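Aldehyde dehydrogenase family protein (Pseudomonas syringae pv. tomato, PDB 6X9L) catalyses the oxidation of long-chain aliphatic aldehydes such as octanal, using NAD+ as the electron acceptor. Local coordinates at residues A113-L118 with N159-Q164; E121-A126 with K168-I173; L419-Q424 with G441-N446; P448-M453 with R466-H471. The protein carries 1 engineered substitution. All coordinates share one frame; numbering follows the deposited sequence.

Interaction 1 (A113-L118 with N159-Q164); sequences AMQVPL and NWPLYQ. With OYA (octanal), chain C; NAD (nicotinamide-adenine-dinucleotide), chain D.
Two groups grip the hydroxyl of Tyr163: Tyr468 OH in a hydrogen bond and, weakly, the indole N-H of Trp450. The ring behind that hydroxyl is set by a CG anti to the backbone N (chi1 172°), and its edge meets the helix of Leu118, whose CB lies near the ring plane at 3.5 Å from Tyr163 CD2. Leu118 CG stands beside its backbone N, so the branch CD1 runs on to octanal, 3.9 Å from C6 of the ligand, a fitting task for a branched apolar residue.

Trp160 is sandwiched. Octanal crosses one face of the indole, C11 lying 3.6 Å from Trp160 CZ2, while the amide of Gln115 covers the opposite face. That amide is tilted 35° from the indole plane, with Gln115 CD 3.6 Å from Trp160 CE3; the bend at chi2 (72°) folds it over the ring. A broad flat indole suits a wall that must lie along an alkyl chain. Asn159 ND2 is hydrogen-bonded to Gln289 O and lies 3.8 Å from octanal OAB; the ligand's hydrogen bond comes from the backbone N of the engineered Ala291. This is consistent with the oxyanion hole of aldehyde dehydrogenases. Gln164 NE2 approaches the nicotinamide, 3.2 Å from C5N of NAD.

The contact thus joins the turn between helices 108-115 and 117-129 to the start of helix 161-174, where Trp160 is the N-cap residue, while helix 93-104 packs against Gln115 and Pro161.

Interaction 2 (E121-A126 with K168-I173); sequences EHVRVA and KVAPAI
The guanidinium of Arg124 has the CG2 methyl of Val125 over one face, 4.0 Å above the plane and toward the rim, and the carboxylate of Glu121 at its edge. The grip is side-on: Arg124 NE gives a hydrogen bond of 3.1 Å to Glu121 OE1, and Arg124 NH2 makes a salt bridge to Glu121 OE2. Both oxygens are met from above the carboxylate plane, although they lie almost in the plane of the guanidinium. The two residues are spaced three apart on one helix; the CB of Arg124 points away from the other segment, and Glu121 lies beside it. The imidazole of His122, whose CB points toward that segment, packs edge-to-face with Tyr163 and meets the ring of Tyr468 obliquely.

No hydrogen bond links 121-126 with 168-173. Helix 117-129 and helix 161-174 run side by side in nearly the same direction, with the axes of their short segments 8.5 Å apart and inclined by 13°, as part of the alpha/beta domain that carries the NAD site. Such closeness calls for small residues, and Ala170 is the central one: its CB lies 3.8 Å from Val123 CA and 3.9 Å from His122 O. Ala126 answers from one turn further on, its CB 3.9 Å from Ala170 CB. Val123 contributes CG2, which sits beside its own backbone N and touches Ala170 CB at 4.0 Å; the same side chain also touches helix 75-91. Pro171 has no N-H to offer the preceding turn, and the helix kinks there, next to the methyl of Ala126.

Interaction 3 (L419-Q424 with G441-N446); sequences LGAHVQ and GQVHLN
Two strands run parallel in register, His422 opposite His444 and Val423 opposite Leu445, their short axes 4.7 Å apart at 23°. Three backbone hydrogen bonds stitch them: His444 N to Ala421 O, Val423 N to His444 O at 2.9 Å and nearly straight (168°), and Asn446 N to Val423 O, the last lying nearly along the C=O axis.

On one face the two histidines lie side by side, pointing the same way. Their planes are almost parallel, but the rings are slid so far apart that they barely overlap; instead the CB of His444 sits over the face of the His422 ring, 4.0 Å from its centroid, as a CH-pi contact. The His444 ring is held by NE2, which donates to Gln442 OE1 at 2.9 Å, while Gln442 NE2 is taken by Pro455 O. The opposite face carries aliphatic side chains: Val423 CG2 meets Val443 CG1 at 3.8 Å, and Leu445 CD2 reaches Val423 CB at the same separation of 3.8 Å. Beta-branched and leucine side chains suit it, because helix 428-435 packs on this face. Asn446, just after the strand, has a positive phi of 48°, a conformation asparagine tolerates well, and its OD1 accepts from Gly425 N.

Strand, helix 428-435 and strand form a beta-alpha-beta unit. Strand 422-424 pairs on its other side with strand 263-266, and strand 442-445, outermost within this chain, continues the sheet in parallel into a strand of the second subunit.

Interaction 4 (P448-M453 with R466-H471); sequences PSWNPM and REYGVH
Tyr468 leads across the contact. Its CB points toward the 448-453 loop and lies 3.7 Å from Pro452 O. CG stands anti to the carbonyl carbon (chi1 -53°), beside the backbone N, and this brings the ring alongside Trp450. CD2 comes to 4.4 Å from Asn451 O, which lies at the ring's edge, near its plane. CE2 is 3.9 Å from Trp450 NE1, the two side chains crossing obliquely, and the ring also stacks with Phe456, another residue of this region and part of the octanal pocket. At the tip, its OH is hydrogen-bonded to Tyr163 OH.

Trp450 holds its CG anti to the backbone N, and one face of its indole lies over the backbone N of Pro452; it touches octanal as part of the aldehyde pocket. The loop that carries it is shaped by an Asx turn: Asn451 OD1 accepts from Met453 N at 2.9 Å, with an N-H...O angle of 157°, while ND2 is held by Thr142 of the second subunit. Met453 then bends twice, so that CE rests 3.4 Å from Gly469 CA and 3.7 Å from Val470 N. Gly469 suits this place, since its positive phi of 52° favours glycine.

Apolar packing, Tyr468 on Trp450 and Met453 CE on Gly469, carries much of the contact, whereas the indole N-H of Trp450 and the hydroxyl of Tyr468 find their polar partner outside the two segments, beside the octanal pocket.

In the fold
Along the chain interactions 1 and 2 interleave, followed by interaction 3 and then interaction 4. The first two share helices 117-129 and 161-174, their centres about 13 Å apart, interaction 1 at the ligand end and interaction 2 farther along the same pair. Interaction 4 lies about 11 Å from interaction 2 and 14 Å from interaction 1, centre to centre, touching both; the salt bridge from Lys168 to Glu467 ties it to the former. Interaction 3 lies in the seven-stranded sheet, its centre about 20 Å from that of interaction 1 but only about 13 Å from that of interaction 4, which it touches; both meet the second subunit. Together they link the octanal and NAD pockets with the dimer interface.

Interaction 1 (A113-L118 with N159-Q164)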
# COMPACT_ATOMS: atom_id res chain seq x y z
N ALA A 113 19.55 -25.70 10.43
CA ALA A 113 20.52 -24.79 9.84
C ALA A 113 19.89 -23.51 9.33
O ALA A 113 20.59 -22.47 9.29
CB ALA A 113 21.26 -25.47 8.69
N MET A 114 18.61 -23.53 8.98
CA MET A 114 18.05 -22.38 8.28
C MET A 114 16.64 -22.04 8.69
O MET A 114 16.34 -20.88 8.99
CB MET A 114 18.12 -22.63 6.78
CG MET A 114 19.40 -22.12 6.17
SD MET A 114 19.30 -22.24 4.39
CE MET A 114 18.84 -23.97 4.24
N GLN A 115 15.76 -23.04 8.68
CA GLN A 115 14.36 -22.84 9.06
C GLN A 115 14.24 -22.08 10.39
O GLN A 115 13.42 -21.16 10.50
CB GLN A 115 13.67 -24.21 9.12
CG GLN A 115 12.16 -24.19 8.99
CD GLN A 115 11.65 -23.88 7.58
OE1 GLN A 115 10.82 -23.00 7.41
NE2 GLN A 115 12.11 -24.63 6.59
N VAL A 116 15.06 -22.41 11.39
CA VAL A 116 15.01 -21.70 12.67
C VAL A 116 15.95 -20.49 12.70
O VAL A 116 15.51 -19.39 13.04
CB VAL A 116 15.33 -22.64 13.85
CG1 VAL A 116 15.30 -21.87 15.16
CG2 VAL A 116 14.36 -23.80 13.87
N PRO A 117 17.24 -20.65 12.39
CA PRO A 117 18.16 -19.50 12.52
C PRO A 117 17.79 -18.30 11.67
O PRO A 117 17.96 -17.16 12.11
CB PRO A 117 19.51 -20.09 12.11
CG PRO A 117 19.40 -21.55 12.44
CD PRO A 117 17.95 -21.92 12.18
N LEU A 118 17.30 -18.51 10.45
CA LEU A 118 16.91 -17.36 9.65
C LEU A 118 15.72 -16.64 10.29
O LEU A 118 15.67 -15.40 10.28
CB LEU A 118 16.61 -17.79 8.22
CG LEU A 118 17.86 -18.38 7.56
CD1 LEU A 118 17.79 -18.30 6.04
CD2 LEU A 118 19.11 -17.69 8.05
N ASN A 159 5.43 -23.14 4.33
CA ASN A 159 6.68 -23.62 3.73
C ASN A 159 7.90 -23.17 4.52
O ASN A 159 8.91 -23.89 4.60
CB ASN A 159 6.79 -23.13 2.29
CG ASN A 159 6.92 -21.63 2.21
OD1 ASN A 159 6.22 -20.89 2.91
ND2 ASN A 159 7.86 -21.17 1.39
N TRP A 160 7.85 -21.97 5.10
CA TRP A 160 8.86 -21.49 6.04
C TRP A 160 8.12 -20.98 7.28
O TRP A 160 8.12 -19.77 7.57
CB TRP A 160 9.71 -20.39 5.41
CG TRP A 160 10.65 -20.86 4.38
CD1 TRP A 160 10.39 -21.09 3.06
CD2 TRP A 160 12.03 -21.16 4.58
NE1 TRP A 160 11.54 -21.51 2.42
CE2 TRP A 160 12.56 -21.57 3.33
CE3 TRP A 160 12.89 -21.11 5.69
CZ2 TRP A 160 13.90 -21.92 3.17
CZ3 TRP A 160 14.22 -21.47 5.52
CH2 TRP A 160 14.71 -21.86 4.27
N PRO A 161 7.51 -21.88 8.06
CA PRO A 161 6.44 -21.45 8.98
C PRO A 161 6.91 -20.50 10.08
O PRO A 161 6.33 -19.42 10.25
CB PRO A 161 5.90 -22.78 9.54
CG PRO A 161 6.98 -23.80 9.29
CD PRO A 161 7.75 -23.34 8.09
N LEU A 162 7.96 -20.86 10.84
CA LEU A 162 8.44 -19.96 11.88
C LEU A 162 8.99 -18.68 11.28
O LEU A 162 8.69 -17.57 11.74
CB LEU A 162 9.52 -20.66 12.71
CG LEU A 162 9.94 -19.86 13.93
CD1 LEU A 162 8.73 -19.60 14.82
CD2 LEU A 162 11.00 -20.61 14.68
N TYR A 163 9.84 -18.82 10.26
CA TYR A 163 10.46 -17.69 9.58
C TYR A 163 9.41 -16.67 9.09
O TYR A 163 9.59 -15.46 9.26
CB TYR A 163 11.31 -18.26 8.43
CG TYR A 163 11.94 -17.30 7.43
CD1 TYR A 163 11.18 -16.64 6.47
CD2 TYR A 163 13.32 -17.11 7.39
CE1 TYR A 163 11.76 -15.80 5.54
CE2 TYR A 163 13.92 -16.27 6.46
CZ TYR A 163 13.13 -15.61 5.53
OH TYR A 163 13.72 -14.77 4.60
N GLN A 164 8.32 -17.14 8.47
CA GLN A 164 7.33 -16.19 7.97
C GLN A 164 6.55 -15.53 9.11
O GLN A 164 6.06 -14.41 8.95
CB GLN A 164 6.35 -16.85 6.98
CG GLN A 164 6.98 -17.55 5.78
CD GLN A 164 7.72 -16.61 4.83
OE1 GLN A 164 7.59 -15.38 4.91
NE2 GLN A 164 8.51 -17.20 3.92
C14 OYA C . 18.22 -18.65 1.72
C5 OYA C . 16.73 -18.66 1.45
C6 OYA C . 16.02 -18.00 2.61
C11 OYA C . 14.56 -18.40 2.60
C7 OYA C . 13.76 -17.53 1.64
C8 OYA C . 12.30 -17.94 1.78
C9 OYA C . 11.34 -16.90 1.20
C10 OYA C . 10.62 -17.44 -0.02
OAB OYA C . 9.59 -18.07 0.12
PA NAD D . -2.28 -20.05 0.48
O1A NAD D . -2.42 -18.81 -0.35
O2A NAD D . -3.13 -21.17 0.02
O5B NAD D . -2.54 -19.74 2.04
C5B NAD D . -1.79 -18.76 2.74
C4B NAD D . -2.51 -18.36 4.03
O4B NAD D . -3.76 -17.79 3.71
C3B NAD D . -2.84 -19.55 4.93
O3B NAD D . -2.70 -19.12 6.28
C2B NAD D . -4.29 -19.86 4.63
O2B NAD D . -4.98 -20.43 5.73
C1B NAD D . -4.81 -18.47 4.39
N9A NAD D . -5.96 -18.41 3.49
C8A NAD D . -6.31 -19.27 2.47
N7A NAD D . -7.42 -18.75 1.88
C5A NAD D . -7.76 -17.60 2.51
C6A NAD D . -8.78 -16.69 2.31
N6A NAD D . -9.57 -16.79 1.24
N1A NAD D . -8.84 -15.57 3.12
C2A NAD D . -7.92 -15.37 4.11
N3A NAD D . -6.90 -16.28 4.31
C4A NAD D . -6.84 -17.37 3.51
O3 NAD D . -0.70 -20.39 0.56
PN NAD D . 0.09 -21.66 -0.02
O1N NAD D . -0.03 -21.68 -1.50
O2N NAD D . -0.27 -22.86 0.75
O5D NAD D . 1.55 -21.08 0.43
C5D NAD D . 2.60 -21.06 -0.50
C4D NAD D . 2.53 -19.77 -1.31
O4D NAD D . 3.00 -18.69 -0.53
C3D NAD D . 3.42 -19.84 -2.53
O3D NAD D . 2.83 -19.12 -3.58
C2D NAD D . 4.64 -19.07 -2.09
O2D NAD D . 5.37 -18.54 -3.17
C1D NAD D . 4.01 -17.98 -1.23
N1N NAD D . 5.06 -17.40 -0.39
C2N NAD D . 5.45 -16.11 -0.60
C3N NAD D . 6.48 -15.56 0.14
C7N NAD D . 6.96 -14.15 -0.07
O7N NAD D . 7.77 -13.60 0.94
N7N NAD D . 6.63 -13.45 -1.16
C4N NAD D . 7.12 -16.32 1.11
C5N NAD D . 6.73 -17.64 1.31
C6N NAD D . 5.70 -18.17 0.54

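Interaction 2 (E121-A126 with K168-I173)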
# COMPACT_ATOMS: atom_id res chain seq x y z
N GLU A 121 16.84 -14.41 13.00
CA GLU A 121 17.49 -13.20 12.50
C GLU A 121 16.51 -12.03 12.35
O GLU A 121 16.86 -10.89 12.66
CB GLU A 121 18.16 -13.51 11.17
CG GLU A 121 19.52 -14.16 11.33
CD GLU A 121 20.55 -13.17 11.83
OE1 GLU A 121 20.76 -13.08 13.06
OE2 GLU A 121 21.15 -12.48 10.97
N HIS A 122 15.30 -12.29 11.85
CA HIS A 122 14.29 -11.23 11.78
C HIS A 122 14.05 -10.61 13.15
O HIS A 122 13.88 -9.39 13.26
CB HIS A 122 12.96 -11.76 11.23
CG HIS A 122 12.99 -12.19 9.80
ND1 HIS A 122 13.63 -11.47 8.81
CD2 HIS A 122 12.44 -13.26 9.19
CE1 HIS A 122 13.49 -12.09 7.66
NE2 HIS A 122 12.77 -13.18 7.86
N VAL A 123 14.00 -11.44 14.19
CA VAL A 123 13.77 -10.93 15.54
C VAL A 123 14.96 -10.10 16.00
O VAL A 123 14.80 -9.04 16.62
CB VAL A 123 13.45 -12.11 16.47
CG1 VAL A 123 13.25 -11.66 17.90
CG2 VAL A 123 12.22 -12.85 15.94
N ARG A 124 16.18 -10.55 15.69
CA ARG A 124 17.36 -9.80 16.07
C ARG A 124 17.37 -8.42 15.41
O ARG A 124 17.62 -7.40 16.07
CB ARG A 124 18.61 -10.60 15.70
CG ARG A 124 19.85 -10.24 16.50
CD ARG A 124 20.90 -9.60 15.62
NE ARG A 124 21.05 -10.31 14.35
CZ ARG A 124 21.41 -9.71 13.22
NH1 ARG A 124 21.64 -8.41 13.19
NH2 ARG A 124 21.53 -10.42 12.10
N VAL A 125 17.05 -8.39 14.11
CA VAL A 125 17.09 -7.16 13.32
C VAL A 125 16.10 -6.13 13.85
O VAL A 125 16.39 -4.92 13.90
CB VAL A 125 16.82 -7.48 11.84
CG1 VAL A 125 16.55 -6.22 11.04
CG2 VAL A 125 17.99 -8.26 11.24
N ALA A 126 14.90 -6.58 14.25
CA ALA A 126 13.92 -5.66 14.81
C ALA A 126 14.35 -5.16 16.18
O ALA A 126 14.04 -4.01 16.54
CB ALA A 126 12.54 -6.32 14.87
N LYS A 168 6.87 -11.01 10.20
CA LYS A 168 5.71 -10.16 10.44
C LYS A 168 5.63 -9.71 11.90
O LYS A 168 5.45 -8.51 12.17
CB LYS A 168 4.43 -10.88 10.01
CG LYS A 168 4.39 -11.22 8.53
CD LYS A 168 3.04 -11.75 8.11
CE LYS A 168 3.05 -12.29 6.72
NZ LYS A 168 3.05 -11.19 5.72
N VAL A 169 5.80 -10.64 12.84
CA VAL A 169 5.52 -10.35 14.24
C VAL A 169 6.60 -9.45 14.82
O VAL A 169 6.30 -8.48 15.53
CB VAL A 169 5.38 -11.65 15.05
CG1 VAL A 169 5.43 -11.37 16.57
CG2 VAL A 169 4.10 -12.35 14.70
N ALA A 170 7.87 -9.76 14.55
CA ALA A 170 8.94 -8.96 15.14
C ALA A 170 8.80 -7.49 14.77
O ALA A 170 8.68 -6.65 15.68
CB ALA A 170 10.29 -9.53 14.72
N PRO A 171 8.77 -7.11 13.49
CA PRO A 171 8.60 -5.68 13.16
C PRO A 171 7.31 -5.08 13.69
O PRO A 171 7.33 -3.96 14.23
CB PRO A 171 8.66 -5.68 11.63
CG PRO A 171 8.16 -7.04 11.26
CD PRO A 171 8.72 -7.96 12.29
N ALA A 172 6.19 -5.79 13.56
CA ALA A 172 4.90 -5.32 14.07
C ALA A 172 4.98 -4.97 15.55
O ALA A 172 4.56 -3.88 15.97
CB ALA A 172 3.83 -6.38 13.83
N ILE A 173 5.51 -5.89 16.35
CA ILE A 173 5.64 -5.68 17.78
C ILE A 173 6.58 -4.53 18.07
O ILE A 173 6.34 -3.71 18.97
CB ILE A 173 6.14 -6.97 18.45
CG1 ILE A 173 5.10 -8.08 18.29
CG2 ILE A 173 6.50 -6.72 19.87
CD1 ILE A 173 3.72 -7.66 18.68

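Interaction 3 (L419-Q424 with G441-N446)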
# COMPACT_ATOMS: atom_id res chain seq x y z
N LEU A 419 9.19 -11.40 -7.82
CA LEU A 419 9.55 -11.50 -6.41
C LEU A 419 11.06 -11.48 -6.22
O LEU A 419 11.59 -10.76 -5.36
CB LEU A 419 8.93 -12.75 -5.79
CG LEU A 419 9.30 -12.95 -4.32
CD1 LEU A 419 8.51 -11.99 -3.44
CD2 LEU A 419 9.07 -14.39 -3.91
N GLY A 420 11.78 -12.28 -7.02
CA GLY A 420 13.22 -12.35 -6.97
C GLY A 420 13.80 -12.72 -8.33
O GLY A 420 13.07 -12.83 -9.32
N ALA A 421 15.12 -12.92 -8.36
CA ALA A 421 15.86 -13.11 -9.61
C ALA A 421 17.32 -13.35 -9.27
O ALA A 421 17.82 -12.92 -8.22
CB ALA A 421 15.72 -11.90 -10.53
N HIS A 422 18.03 -14.02 -10.19
CA HIS A 422 19.43 -14.37 -10.04
C HIS A 422 20.24 -14.06 -11.29
O HIS A 422 19.76 -14.24 -12.42
CB HIS A 422 19.57 -15.85 -9.70
CG HIS A 422 19.24 -16.17 -8.28
ND1 HIS A 422 20.20 -16.48 -7.34
CD2 HIS A 422 18.04 -16.23 -7.64
CE1 HIS A 422 19.61 -16.71 -6.18
NE2 HIS A 422 18.30 -16.56 -6.34
N VAL A 423 21.48 -13.60 -11.12
CA VAL A 423 22.37 -13.35 -12.24
C VAL A 423 23.71 -14.02 -11.95
O VAL A 423 24.25 -13.88 -10.84
CB VAL A 423 22.55 -11.85 -12.52
CG1 VAL A 423 23.47 -11.64 -13.72
CG2 VAL A 423 21.20 -11.22 -12.81
N GLN A 424 24.21 -14.78 -12.92
CA GLN A 424 25.53 -15.40 -12.90
C GLN A 424 26.37 -14.74 -13.98
O GLN A 424 25.96 -14.67 -15.14
CB GLN A 424 25.45 -16.90 -13.13
CG GLN A 424 24.45 -17.62 -12.26
CD GLN A 424 24.42 -17.09 -10.85
OE1 GLN A 424 25.45 -16.65 -10.30
NE2 GLN A 424 23.22 -17.09 -10.25
N GLY A 441 11.93 -7.58 -6.94
CA GLY A 441 12.27 -6.88 -5.71
C GLY A 441 13.67 -7.18 -5.23
O GLY A 441 14.31 -6.34 -4.57
N GLN A 442 14.18 -8.38 -5.53
CA GLN A 442 15.57 -8.69 -5.24
C GLN A 442 16.22 -9.35 -6.45
O GLN A 442 15.61 -10.17 -7.14
CB GLN A 442 15.69 -9.59 -4.02
CG GLN A 442 15.54 -8.84 -2.73
CD GLN A 442 15.92 -9.70 -1.54
OE1 GLN A 442 16.18 -10.88 -1.70
NE2 GLN A 442 15.97 -9.11 -0.35
N VAL A 443 17.47 -8.96 -6.71
CA VAL A 443 18.33 -9.64 -7.68
C VAL A 443 19.61 -10.03 -6.96
O VAL A 443 20.21 -9.19 -6.28
CB VAL A 443 18.64 -8.77 -8.90
CG1 VAL A 443 19.24 -9.62 -10.01
CG2 VAL A 443 17.38 -7.99 -9.38
N HIS A 444 20.02 -11.29 -7.12
CA HIS A 444 21.16 -11.87 -6.41
C HIS A 444 22.27 -12.21 -7.39
O HIS A 444 22.05 -12.97 -8.35
CB HIS A 444 20.74 -13.13 -5.65
CG HIS A 444 19.74 -12.89 -4.57
ND1 HIS A 444 20.01 -13.11 -3.24
CD2 HIS A 444 18.45 -12.47 -4.63
CE1 HIS A 444 18.93 -12.83 -2.52
NE2 HIS A 444 17.98 -12.42 -3.34
N LEU A 445 23.46 -11.71 -7.12
CA LEU A 445 24.60 -11.83 -8.03
C LEU A 445 25.56 -12.91 -7.54
O LEU A 445 26.06 -12.83 -6.41
CB LEU A 445 25.33 -10.50 -8.12
CG LEU A 445 24.43 -9.32 -8.42
CD1 LEU A 445 25.29 -8.08 -8.52
CD2 LEU A 445 23.68 -9.56 -9.73
N ASN A 446 25.82 -13.90 -8.40
CA ASN A 446 26.79 -14.95 -8.11
C ASN A 446 26.59 -15.53 -6.70
O ASN A 446 27.53 -15.70 -5.92
CB ASN A 446 28.22 -14.42 -8.28
CG ASN A 446 28.47 -13.88 -9.68
OD1 ASN A 446 28.13 -14.52 -10.67
ND2 ASN A 446 29.06 -12.70 -9.75

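Interaction 4 (P448-M453 with R466-H471)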
# COMPACT_ATOMS: atom_id res chain seq x y z
N PRO A 448 25.10 -14.67 -3.65
CA PRO A 448 25.43 -14.06 -2.36
C PRO A 448 24.71 -14.78 -1.23
O PRO A 448 23.77 -15.55 -1.44
CB PRO A 448 24.91 -12.63 -2.51
CG PRO A 448 23.72 -12.80 -3.42
CD PRO A 448 24.10 -13.89 -4.40
N SER A 449 25.18 -14.54 -0.02
CA SER A 449 24.54 -15.10 1.15
C SER A 449 23.39 -14.21 1.58
O SER A 449 23.34 -13.02 1.27
CB SER A 449 25.52 -15.28 2.30
OG SER A 449 26.28 -14.12 2.47
N TRP A 450 22.46 -14.82 2.31
CA TRP A 450 21.21 -14.16 2.67
C TRP A 450 21.48 -12.89 3.49
O TRP A 450 22.42 -12.83 4.28
CB TRP A 450 20.36 -15.18 3.43
CG TRP A 450 19.05 -14.71 3.89
CD1 TRP A 450 17.92 -14.55 3.13
CD2 TRP A 450 18.69 -14.39 5.24
NE1 TRP A 450 16.89 -14.11 3.94
CE2 TRP A 450 17.34 -14.01 5.23
CE3 TRP A 450 19.39 -14.38 6.44
CZ2 TRP A 450 16.67 -13.63 6.40
CZ3 TRP A 450 18.73 -14.00 7.59
CH2 TRP A 450 17.39 -13.63 7.57
N ASN A 451 20.67 -11.87 3.27
CA ASN A 451 20.88 -10.56 3.90
C ASN A 451 19.62 -10.15 4.66
O ASN A 451 18.63 -9.73 4.04
CB ASN A 451 21.24 -9.51 2.85
CG ASN A 451 21.49 -8.13 3.43
OD1 ASN A 451 21.22 -7.89 4.60
ND2 ASN A 451 21.97 -7.22 2.61
N PRO A 452 19.60 -10.24 6.00
CA PRO A 452 18.37 -9.95 6.74
C PRO A 452 17.97 -8.48 6.74
O PRO A 452 16.89 -8.16 7.24
CB PRO A 452 18.69 -10.42 8.16
CG PRO A 452 20.19 -10.38 8.25
CD PRO A 452 20.67 -10.75 6.88
N MET A 453 18.78 -7.57 6.20
CA MET A 453 18.41 -6.17 6.13
C MET A 453 17.86 -5.76 4.78
O MET A 453 17.31 -4.66 4.66
CB MET A 453 19.61 -5.27 6.46
CG MET A 453 20.22 -5.47 7.83
SD MET A 453 19.11 -4.96 9.16
CE MET A 453 18.03 -3.78 8.35
N ARG A 466 7.00 -4.33 1.47
CA ARG A 466 8.31 -4.95 1.71
C ARG A 466 8.40 -5.47 3.15
O ARG A 466 7.87 -4.87 4.09
CB ARG A 466 9.46 -3.97 1.48
CG ARG A 466 9.72 -3.66 0.03
CD ARG A 466 9.96 -4.92 -0.78
NE ARG A 466 10.20 -4.62 -2.19
CZ ARG A 466 9.24 -4.48 -3.10
NH1 ARG A 466 7.97 -4.62 -2.74
NH2 ARG A 466 9.56 -4.21 -4.37
N GLU A 467 9.11 -6.59 3.30
CA GLU A 467 9.43 -7.15 4.61
C GLU A 467 10.94 -7.17 4.78
O GLU A 467 11.71 -6.87 3.86
CB GLU A 467 8.81 -8.56 4.78
CG GLU A 467 7.25 -8.56 4.75
CD GLU A 467 6.60 -9.91 5.13
OE1 GLU A 467 7.22 -10.97 4.94
OE2 GLU A 467 5.44 -9.89 5.63
N TYR A 468 11.36 -7.53 6.01
CA TYR A 468 12.76 -7.58 6.45
C TYR A 468 13.28 -6.19 6.78
O TYR A 468 12.89 -5.20 6.15
CB TYR A 468 13.68 -8.21 5.40
CG TYR A 468 13.30 -9.58 4.84
CD1 TYR A 468 12.02 -10.13 5.00
CD2 TYR A 468 14.23 -10.32 4.11
CE1 TYR A 468 11.70 -11.39 4.46
CE2 TYR A 468 13.92 -11.56 3.57
CZ TYR A 468 12.66 -12.09 3.75
OH TYR A 468 12.37 -13.33 3.20
N GLY A 469 14.17 -6.08 7.76
CA GLY A 469 14.85 -4.84 8.06
C GLY A 469 13.99 -3.60 8.26
O GLY A 469 12.79 -3.70 8.54
N VAL A 470 14.61 -2.42 8.10
CA VAL A 470 13.90 -1.17 8.36
C VAL A 470 12.67 -1.04 7.45
O VAL A 470 11.63 -0.55 7.89
CB VAL A 470 14.87 0.02 8.21
CG1 VAL A 470 15.49 0.03 6.84
CG2 VAL A 470 14.14 1.35 8.45
N HIS A 471 12.78 -1.44 6.18
CA HIS A 471 11.64 -1.34 5.27
C HIS A 471 10.43 -2.08 5.81
O HIS A 471 9.32 -1.54 5.87
CB HIS A 471 12.00 -1.89 3.90
CG HIS A 471 12.91 -1.00 3.12
ND1 HIS A 471 14.25 -0.85 3.42
CD2 HIS A 471 12.67 -0.18 2.07
CE1 HIS A 471 14.80 -0.00 2.58
NE2 HIS A 471 13.86 0.43 1.75